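Local coordinates for DisA protein (Sorangium cellulosum, PDB 6CCA) that probably transfers methyl groups to a carbon of polyketide intermediates, building the gem-dimethyl group on the disorazol assembly line, at residues 48-51 with 52-56; 342-345 with 346-350. All blocks are in the same frame, centred on the assembly; numbering follows the deposited sequence.

Interaction 1. Residues 48-51 with 52-56; sequences VREL and LTHQP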
ATOM      1  N   VAL A  48       5.292  11.510 -16.555  1.00 18.73           N
ATOM      2  CA  VAL A  48       4.543  10.316 -16.716  1.00 19.61           C
ATOM      3  C   VAL A  48       5.374   9.389 -17.608  1.00 20.11           C
ATOM      4  O   VAL A  48       5.486   8.202 -17.345  1.00 18.09           O
ATOM      5  CB  VAL A  48       3.155  10.557 -17.342  1.00 18.77           C
ATOM      6  CG1 VAL A  48       2.525   9.247 -17.792  1.00 19.93           C
ATOM      7  CG2 VAL A  48       2.196  11.299 -16.350  1.00 20.80           C
ATOM      8  N   ARG A  49       5.927   9.948 -18.698  1.00 23.08           N
ATOM      9  CA  ARG A  49       6.787   9.137 -19.588  1.00 23.41           C
ATOM     10  C   ARG A  49       7.965   8.546 -18.861  1.00 19.43           C
ATOM     11  O   ARG A  49       8.306   7.373 -19.081  1.00 20.54           O
ATOM     12  CB  ARG A  49       7.323   9.920 -20.789  1.00 26.89           C
ATOM     13  CG  ARG A  49       6.279   9.988 -21.852  1.00 33.11           C
ATOM     14  CD  ARG A  49       6.828  10.369 -23.248  1.00 37.21           C
ATOM     15  NE  ARG A  49       5.647  10.316 -24.092  1.00 39.14           N
ATOM     16  CZ  ARG A  49       5.425  11.023 -25.214  1.00 44.13           C
ATOM     17  NH1 ARG A  49       6.330  11.854 -25.733  1.00 43.94           N
ATOM     18  NH2 ARG A  49       4.256  10.860 -25.832  1.00 39.87           N
ATOM     19  N   GLU A  50       8.602   9.355 -18.061  1.00 19.18           N
ATOM     20  CA  GLU A  50       9.726   8.926 -17.234  1.00 18.65           C
ATOM     21  C   GLU A  50       9.333   7.748 -16.295  1.00 19.17           C
ATOM     22  O   GLU A  50      10.098   6.788 -16.197  1.00 19.57           O
ATOM     23  CB  GLU A  50      10.306  10.068 -16.455  1.00 19.89           C
ATOM     24  CG  GLU A  50      11.391   9.721 -15.448  1.00 22.53           C
ATOM     25  CD  GLU A  50      12.715   9.261 -16.098  1.00 22.62           C
ATOM     26  OE1 GLU A  50      12.870   9.573 -17.302  1.00 21.28           O
ATOM     27  OE2 GLU A  50      13.564   8.602 -15.418  1.00 21.10           O
ATOM     28  N   LEU A  51       8.198   7.861 -15.617  1.00 16.30           N
ATOM     29  CA  LEU A  51       7.720   6.730 -14.781  1.00 16.95           C
ATOM     30  C   LEU A  51       7.486   5.484 -15.641  1.00 17.97           C
ATOM     31  O   LEU A  51       7.865   4.371 -15.252  1.00 15.64           O
ATOM     32  CB  LEU A  51       6.418   7.119 -14.059  1.00 17.12           C
ATOM     33  CG  LEU A  51       5.704   5.987 -13.319  1.00 16.97           C
ATOM     34  CD1 LEU A  51       6.584   5.612 -12.113  1.00 18.03           C
ATOM     35  CD2 LEU A  51       4.306   6.466 -12.930  1.00 17.86           C
ATOM     36  N   LEU A  52       6.931   5.645 -16.847  1.00 18.09           N
ATOM     37  CA  LEU A  52       6.597   4.517 -17.678  1.00 20.39           C
ATOM     38  C   LEU A  52       7.813   3.803 -18.216  1.00 18.41           C
ATOM     39  O   LEU A  52       7.656   2.664 -18.664  1.00 17.14           O
ATOM     40  CB  LEU A  52       5.650   4.889 -18.868  1.00 20.24           C
ATOM     41  CG  LEU A  52       4.209   5.144 -18.397  1.00 23.58           C
ATOM     42  CD1 LEU A  52       3.324   5.817 -19.470  1.00 26.51           C
ATOM     43  CD2 LEU A  52       3.580   3.853 -17.953  1.00 28.44           C
ATOM     44  N   THR A  53       8.962   4.465 -18.176  1.00 17.20           N
ATOM     45  CA  THR A  53      10.225   3.775 -18.599  1.00 18.01           C
ATOM     46  C   THR A  53      10.502   2.567 -17.732  1.00 18.58           C
ATOM     47  O   THR A  53      11.210   1.635 -18.124  1.00 17.47           O
ATOM     48  CB  THR A  53      11.476   4.612 -18.661  1.00 17.16           C
ATOM     49  OG1 THR A  53      11.898   5.116 -17.389  1.00 19.26           O
ATOM     50  CG2 THR A  53      11.293   5.769 -19.644  1.00 19.65           C
ATOM     51  N   HIS A  54       9.921   2.577 -16.544  1.00 18.61           N
ATOM     52  CA  HIS A  54      10.116   1.429 -15.639  1.00 17.58           C
ATOM     53  C   HIS A  54       9.157   0.243 -15.834  1.00 17.84           C
ATOM     54  O   HIS A  54       9.365  -0.777 -15.227  1.00 16.84           O
ATOM     55  CB  HIS A  54      10.039   1.961 -14.199  1.00 16.78           C
ATOM     56  CG  HIS A  54      11.054   2.994 -13.947  1.00 15.41           C
ATOM     57  ND1 HIS A  54      12.389   2.727 -14.003  1.00 15.52           N
ATOM     58  CD2 HIS A  54      10.946   4.321 -13.681  1.00 16.44           C
ATOM     59  CE1 HIS A  54      13.075   3.830 -13.764  1.00 15.95           C
ATOM     60  NE2 HIS A  54      12.222   4.810 -13.569  1.00 17.92           N
ATOM     61  N   GLN A  55       8.189   0.304 -16.729  1.00 15.83           N
ATOM     62  CA  GLN A  55       7.284  -0.770 -16.913  1.00 17.44           C
ATOM     63  C   GLN A  55       7.862  -2.094 -17.394  1.00 16.88           C
ATOM     64  O   GLN A  55       7.475  -3.089 -16.895  1.00 16.79           O
ATOM     65  CB  GLN A  55       6.097  -0.338 -17.730  1.00 20.06           C
ATOM     66  CG  GLN A  55       5.042  -1.367 -17.927  1.00 23.19           C
ATOM     67  CD  GLN A  55       3.740  -0.685 -18.055  1.00 35.72           C
ATOM     68  OE1 GLN A  55       3.373  -0.262 -19.175  1.00 39.12           O
ATOM     69  NE2 GLN A  55       3.083  -0.425 -16.902  1.00 26.90           N
ATOM     70  N   PRO A  56       8.873  -2.106 -18.295  1.00 18.34           N
ATOM     71  CA  PRO A  56       9.453  -3.399 -18.706  1.00 16.41           C
ATOM     72  C   PRO A  56      10.098  -4.118 -17.521  1.00 14.83           C
ATOM     73  O   PRO A  56       9.939  -5.364 -17.367  1.00 15.91           O
ATOM     74  CB  PRO A  56      10.506  -2.987 -19.755  1.00 17.25           C
ATOM     75  CG  PRO A  56       9.892  -1.724 -20.382  1.00 16.43           C
ATOM     76  CD  PRO A  56       9.310  -1.004 -19.170  1.00 18.14           C
TER
HETATM   77  O   HOH W   1      12.752   7.522 -13.137  1.00 19.36           O
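Glu50 O takes two hydrogen bonds from one residue, Thr53. The hydroxyl makes the shorter one, with Thr53 OG1 2.7 Å from Glu50 O and 17° out of the carbonyl plane. The amide makes the other: Thr53 N lies 3.3 Å from Glu50 O, well above that plane. The hydroxyl gets there because it sits between its own backbone N and carbonyl carbon (chi1 65°), which turns it back toward the preceding turn. The methyl of Thr53 goes elsewhere and rests against Arg49 O.

His54 follows in the turn after the helix. Its amide bonds to Leu51 O, His54 N to Leu51 O being 3.0 Å, again from above the carbonyl plane. Its imidazole bends back over the last turn, with His54 CD2 3.5 Å from Leu51 O. Thr53 OG1 lies over the centre of one face of the His54 ring, 3.8 Å above the plane. A water in the plane of the ring, at its edge, joins His54 NE2 to the carboxylate; it donates to Glu50 OE2 over 2.7 Å.

Apolar contact is small. Val48 and Leu52 lie side by side and point the same way, with Val48 CG1 3.9 Å from Leu52 CD1. Beside them the i to i+4 bond from Leu52 N to Val48 O still holds. Leu51 packs on helix 196-216, and Arg49 forms a salt bridge with Asp394.

This is the C-terminal end of helix 45-52. Bonds change from i+4 to i+3 spacing, and a type I turn over Leu52 to Gln55 leads into helix 55-75. The threonine hydroxyl gives Glu50 O a second donor where regular helix bonding stops, and the water links the Glu50 and His54 side chains across the bend.

Interaction 2. Residues 342-345 with 346-350; sequences HFLT and LSAGL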
ATOM      1  N   HIS A 342       2.165  -9.872  -8.198  1.00 17.80           N
ATOM      2  CA  HIS A 342       2.654 -11.078  -7.540  1.00 17.69           C
ATOM      3  C   HIS A 342       3.710 -10.730  -6.491  1.00 18.10           C
ATOM      4  O   HIS A 342       3.809 -11.366  -5.433  1.00 17.17           O
ATOM      5  CB  HIS A 342       3.252 -12.016  -8.570  1.00 19.70           C
ATOM      6  CG  HIS A 342       2.288 -12.448  -9.622  1.00 19.98           C
ATOM      7  ND1 HIS A 342       0.927 -12.602  -9.396  1.00 20.52           N
ATOM      8  CD2 HIS A 342       2.496 -12.811 -10.915  1.00 21.89           C
ATOM      9  CE1 HIS A 342       0.339 -12.972 -10.514  1.00 20.71           C
ATOM     10  NE2 HIS A 342       1.270 -13.119 -11.442  1.00 21.47           N
ATOM     11  N   PHE A 343       4.448  -9.670  -6.747  1.00 18.82           N
ATOM     12  CA  PHE A 343       5.423  -9.193  -5.788  1.00 18.94           C
ATOM     13  C   PHE A 343       4.811  -8.958  -4.460  1.00 18.47           C
ATOM     14  O   PHE A 343       5.366  -9.269  -3.408  1.00 19.75           O
ATOM     15  CB  PHE A 343       6.081  -7.873  -6.271  1.00 21.88           C
ATOM     16  CG  PHE A 343       6.789  -7.152  -5.138  1.00 23.14           C
ATOM     17  CD1 PHE A 343       8.012  -7.636  -4.663  1.00 25.02           C
ATOM     18  CD2 PHE A 343       6.199  -6.097  -4.485  1.00 25.29           C
ATOM     19  CE1 PHE A 343       8.684  -7.045  -3.564  1.00 26.58           C
ATOM     20  CE2 PHE A 343       6.807  -5.505  -3.370  1.00 28.21           C
ATOM     21  CZ  PHE A 343       8.076  -5.965  -2.915  1.00 27.65           C
ATOM     22  N   LEU A 344       3.653  -8.303  -4.444  1.00 16.81           N
ATOM     23  CA  LEU A 344       2.951  -8.065  -3.196  1.00 18.03           C
ATOM     24  C   LEU A 344       2.367  -9.317  -2.575  1.00 17.19           C
ATOM     25  O   LEU A 344       2.439  -9.538  -1.334  1.00 19.31           O
ATOM     26  CB  LEU A 344       1.812  -7.033  -3.416  1.00 16.97           C
ATOM     27  CG  LEU A 344       2.341  -5.624  -3.733  1.00 19.73           C
ATOM     28  CD1 LEU A 344       1.113  -4.737  -4.026  1.00 20.92           C
ATOM     29  CD2 LEU A 344       3.141  -5.029  -2.582  1.00 21.47           C
ATOM     30  N   THR A 345       1.703 -10.135  -3.393  1.00 16.92           N
ATOM     31  CA  THR A 345       1.146 -11.365  -2.848  1.00 17.40           C
ATOM     32  C   THR A 345       2.208 -12.178  -2.092  1.00 17.20           C
ATOM     33  O   THR A 345       1.966 -12.674  -1.003  1.00 18.26           O
ATOM     34  CB  THR A 345       0.480 -12.242  -3.932  1.00 17.64           C
ATOM     35  OG1 THR A 345      -0.627 -11.513  -4.529  1.00 17.05           O
ATOM     36  CG2 THR A 345      -0.014 -13.577  -3.296  1.00 18.19           C
ATOM     37  N   LEU A 346       3.386 -12.289  -2.672  1.00 17.23           N
ATOM     38  CA  LEU A 346       4.461 -13.113  -2.074  1.00 17.63           C
ATOM     39  C   LEU A 346       5.060 -12.517  -0.793  1.00 19.87           C
ATOM     40  O   LEU A 346       5.456 -13.280   0.069  1.00 20.24           O
ATOM     41  CB  LEU A 346       5.590 -13.345  -3.057  1.00 16.84           C
ATOM     42  CG  LEU A 346       5.276 -14.209  -4.235  1.00 19.52           C
ATOM     43  CD1 LEU A 346       6.460 -14.261  -5.196  1.00 22.26           C
ATOM     44  CD2 LEU A 346       4.910 -15.565  -3.695  1.00 24.77           C
ATOM     45  N   SER A 347       5.066 -11.173  -0.697  1.00 19.37           N
ATOM     46  CA  SER A 347       5.691 -10.428   0.374  1.00 20.20           C
ATOM     47  C   SER A 347       4.686  -9.896   1.377  1.00 22.13           C
ATOM     48  O   SER A 347       4.559 -10.481   2.474  1.00 22.13           O
ATOM     49  CB  SER A 347       6.605  -9.356  -0.130  1.00 20.23           C
ATOM     50  OG  SER A 347       6.047  -8.381  -0.975  1.00 18.07           O
ATOM     51  N   ALA A 348       3.949  -8.857   0.969  1.00 23.29           N
ATOM     52  CA  ALA A 348       2.865  -8.265   1.804  1.00 25.64           C
ATOM     53  C   ALA A 348       1.802  -9.301   2.145  1.00 24.98           C
ATOM     54  O   ALA A 348       1.222  -9.284   3.218  1.00 24.87           O
ATOM     55  CB  ALA A 348       2.258  -7.065   1.072  1.00 27.67           C
ATOM     56  N   GLY A 349       1.595 -10.296   1.267  1.00 24.44           N
ATOM     57  CA  GLY A 349       0.650 -11.419   1.545  1.00 22.86           C
ATOM     58  C   GLY A 349       0.895 -12.321   2.728  1.00 22.14           C
ATOM     59  O   GLY A 349       0.036 -13.165   3.121  1.00 25.14           O
ATOM     60  N   LEU A 350       2.117 -12.230   3.266  1.00 24.49           N
ATOM     61  CA  LEU A 350       2.477 -12.957   4.431  1.00 25.05           C
ATOM     62  C   LEU A 350       2.014 -12.211   5.707  1.00 28.71           C
ATOM     63  O   LEU A 350       2.070 -12.793   6.765  1.00 28.21           O
ATOM     64  CB  LEU A 350       4.001 -13.142   4.524  1.00 26.47           C
ATOM     65  CG  LEU A 350       4.611 -14.023   3.437  1.00 27.14           C
ATOM     66  CD1 LEU A 350       6.102 -13.798   3.372  1.00 29.63           C
ATOM     67  CD2 LEU A 350       4.276 -15.477   3.669  1.00 27.83           C
TER
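Hydroxyl, ring and carbonyl come together where Ser347 folds back on Phe343. Ser347 OG donates to Phe343 O over 2.7 Å, tilted 26° from the carbonyl plane. Ser347 OG also lies over one face of the Phe343 ring, offset toward its rim, 3.7 Å from Phe343 CZ. Two torsions bring this about. The serine oxygen stands between its own N and carbonyl carbon (chi1 58°), while the Phe343 ring swings to the side opposite its backbone N (chi1 164°).

Backbone bonds run from regular to irregular. Leu346 N donates to His342 O at 2.9 Å, an ordinary i to i+4 helix bond. Leu346 CG lies beside the same carbonyl, 3.4 Å from His342 O. Ser347 N makes only weak bonds, to Phe343 O and Leu344 O. The next strong bond skips a residue: Gly349 N reaches Leu344 O at 2.8 Å, in the carbonyl plane. This is an i to i+5 bond, a sign that the helix widens as it ends. Gly349 CA also approaches Thr345 O, 3.1 Å away, in a CH...O contact.

Apolar contact is modest: Leu344 CD2 is 4.3 Å from Ala348 CB. The apolar side chains also pack on other elements. Phe343 meets Tyr154 edge to face and packs with Ser347 on helix 152-163, while Thr345 and Leu346 touch helix 102-114. Glu62 accepts a hydrogen bond from His342 N at the start of the helix.

The contact forms the C-terminal end of the short helix 342-346 and its passage into a 3-10 turn. The helix follows strand 330-337 of the methyltransferase sheet, which pairs parallel with 300-306 and antiparallel with 402-409. In these buried surroundings the serine hydroxyl gives Phe343 O a firm partner, making up for the weak amide bond to the same oxygen.

Overall arrangement
Both contacts lie where a helix ends, and in both a hydroxyl three or four residues on bonds back to a helix carbonyl. Their settings differ. Interaction 1 is partly buried, its centre about 20 Å from the centre of the chain, and uses a water between a carboxylate and an imidazole. Interaction 2 is buried, its centre about 11 Å from the centre of the chain, and sets its hydroxyl against an aromatic ring. The centres of interactions 1 and 2 are about 22 Å apart, and the two do not touch. Helix 55-75 relates them: residues 52-56 lead into it, and further along it Glu62, Arg63, Ser65 and Glu66 meet residues of interaction 2.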